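Local coordinates for Serine/threonine-protein kinase pelle (PDB 1D2Z), which is a serine/threonine kinase of the Toll pathway that sets embryonic dorsoventral polarity, and binds Tube through its death domain, at residues Q36-V41 with N63-I68. Numbering follows the deposited sequence.
Sequences QLATAV and NEFLNI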
loop_
_atom_site.group_PDB
_atom_site.type_symbol
_atom_site.label_atom_id
_atom_site.label_comp_id
_atom_site.label_asym_id
_atom_site.label_seq_id
_atom_site.Cartn_x
_atom_site.Cartn_y
_atom_site.Cartn_z
ATOM N N GLN A 36 -6.675 9.392 17.412
ATOM C CA GLN A 36 -7.555 10.315 16.716
ATOM C C GLN A 36 -7.242 10.265 15.213
ATOM O O GLN A 36 -8.151 10.265 14.381
ATOM C CB GLN A 36 -7.360 11.730 17.267
ATOM C CG GLN A 36 -8.460 12.700 16.916
ATOM C CD GLN A 36 -8.323 14.026 17.645
ATOM O OE1 GLN A 36 -7.887 14.075 18.799
ATOM N NE2 GLN A 36 -8.696 15.109 16.976
ATOM N N LEU A 37 -5.952 10.203 14.872
ATOM C CA LEU A 37 -5.534 10.128 13.476
ATOM C C LEU A 37 -6.044 8.823 12.850
ATOM O O LEU A 37 -6.643 8.835 11.777
ATOM C CB LEU A 37 -4.002 10.187 13.365
ATOM C CG LEU A 37 -3.290 11.499 13.726
ATOM C CD1 LEU A 37 -1.781 11.266 13.813
ATOM C CD2 LEU A 37 -3.614 12.571 12.696
ATOM N N ALA A 38 -5.810 7.710 13.538
ATOM C CA ALA A 38 -6.222 6.392 13.070
ATOM C C ALA A 38 -7.731 6.296 12.882
ATOM O O ALA A 38 -8.205 5.751 11.886
ATOM C CB ALA A 38 -5.746 5.320 14.035
ATOM N N THR A 39 -8.481 6.856 13.825
ATOM C CA THR A 39 -9.940 6.824 13.741
ATOM C C THR A 39 -10.446 7.680 12.583
ATOM O O THR A 39 -11.332 7.257 11.837
ATOM C CB THR A 39 -10.601 7.284 15.064
ATOM O OG1 THR A 39 -10.200 6.405 16.120
ATOM C CG2 THR A 39 -12.131 7.261 14.943
ATOM N N ALA A 40 -9.835 8.852 12.408
ATOM C CA ALA A 40 -10.226 9.780 11.352
ATOM C C ALA A 40 -10.097 9.217 9.937
ATOM O O ALA A 40 -10.869 9.584 9.052
ATOM C CB ALA A 40 -9.442 11.085 11.472
ATOM N N VAL A 41 -9.087 8.380 9.709
ATOM C CA VAL A 41 -8.890 7.782 8.384
ATOM C C VAL A 41 -9.449 6.359 8.347
ATOM O O VAL A 41 -9.310 5.647 7.357
ATOM C CB VAL A 41 -7.396 7.773 7.968
ATOM C CG1 VAL A 41 -6.839 9.189 7.993
ATOM C CG2 VAL A 41 -6.596 6.862 8.876
ATOM N N ASN A 63 4.703 7.997 14.132
ATOM C CA ASN A 63 5.565 7.537 13.039
ATOM C C ASN A 63 4.994 6.239 12.462
ATOM O O ASN A 63 5.016 6.023 11.248
ATOM C CB ASN A 63 6.996 7.294 13.522
ATOM C CG ASN A 63 7.901 6.801 12.410
ATOM O OD1 ASN A 63 8.060 7.468 11.384
ATOM N ND2 ASN A 63 8.478 5.617 12.595
ATOM N N GLU A 64 4.489 5.380 13.345
ATOM C CA GLU A 64 3.901 4.113 12.925
ATOM C C GLU A 64 2.637 4.398 12.117
ATOM O O GLU A 64 2.354 3.717 11.135
ATOM C CB GLU A 64 3.595 3.228 14.135
ATOM C CG GLU A 64 3.228 1.788 13.759
ATOM C CD GLU A 64 4.311 1.098 12.934
ATOM O OE1 GLU A 64 5.511 1.371 13.146
ATOM O OE2 GLU A 64 3.957 0.288 12.058
ATOM N N PHE A 65 1.869 5.398 12.546
ATOM C CA PHE A 65 0.664 5.779 11.813
ATOM C C PHE A 65 1.080 6.209 10.397
ATOM O O PHE A 65 0.448 5.811 9.411
ATOM C CB PHE A 65 -0.085 6.922 12.516
ATOM C CG PHE A 65 -1.175 7.536 11.678
ATOM C CD1 PHE A 65 -2.415 6.919 11.561
ATOM C CD2 PHE A 65 -0.940 8.710 10.962
ATOM C CE1 PHE A 65 -3.407 7.457 10.733
ATOM C CE2 PHE A 65 -1.920 9.255 10.137
ATOM C CZ PHE A 65 -3.161 8.623 10.019
ATOM N N LEU A 66 2.138 7.018 10.293
ATOM C CA LEU A 66 2.606 7.455 8.975
ATOM C C LEU A 66 3.098 6.265 8.153
ATOM O O LEU A 66 2.907 6.230 6.944
ATOM C CB LEU A 66 3.722 8.495 9.090
ATOM C CG LEU A 66 3.362 9.872 9.658
ATOM C CD1 LEU A 66 4.603 10.769 9.645
ATOM C CD2 LEU A 66 2.246 10.499 8.838
ATOM N N ASN A 67 3.749 5.307 8.815
ATOM C CA ASN A 67 4.255 4.109 8.139
ATOM C C ASN A 67 3.099 3.335 7.501
ATOM O O ASN A 67 3.199 2.883 6.361
ATOM C CB ASN A 67 4.999 3.194 9.125
ATOM C CG ASN A 67 6.424 3.670 9.427
ATOM O OD1 ASN A 67 7.003 4.458 8.684
ATOM N ND2 ASN A 67 6.989 3.179 10.522
ATOM N N ILE A 68 1.996 3.211 8.234
ATOM C CA ILE A 68 0.823 2.490 7.742
ATOM C C ILE A 68 0.021 3.283 6.708
ATOM O O ILE A 68 -0.134 2.852 5.563
ATOM C CB ILE A 68 -0.114 2.071 8.919
ATOM C CG1 ILE A 68 0.616 1.087 9.838
ATOM C CG2 ILE A 68 -1.401 1.435 8.388
ATOM C CD1 ILE A 68 -0.061 0.845 11.177
#
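Helix 34-40, near its C-terminal end, comes up against helix 61-73 with the CA atoms of Ala38 and Phe65 7.0 Å apart, and no hydrogen bond joins 36-41 to 63-68. Both belong to the six-helix bundle of the death domain, and a single aromatic ring in its buried interior carries this contact. Phe65 reaches across because its CG stands anti to the backbone N (chi1 169°), which aims the ring at the last turn of the shorter helix. A long, flat phenylalanine can span this distance and be covered on a face and touched at an edge at once. Leu37 lays its CB over the middle of one ring face, a CH-pi contact 3.8 Å from the centroid of the Phe65 ring. Leucine suits this place: its only methylene, CB, lies against the ring, and one branch, CD1, covers the margin at Phe65 CD2 on the same side, 3.9 Å away. The small side chain of Ala38 lets the ring come close to the helix backbone, with Phe65 CE1 3.6 Å from Leu37 C. One turn on from Leu37, where the helix has given way to a loop, Val41 meets the ring in its plane; valine's branch at CB holds a methyl close to the main chain and against that edge. Leu83 of helix 77-86 and Leu43 also touch Phe65, completing its apolar packing. With an alanine here, Leu37 CB and the edge-on methyl of Val41 are likely to lose their common partner, opening a gap between the helices. That methyl is Val41 CG2, 3.7 Å from Phe65 CE1.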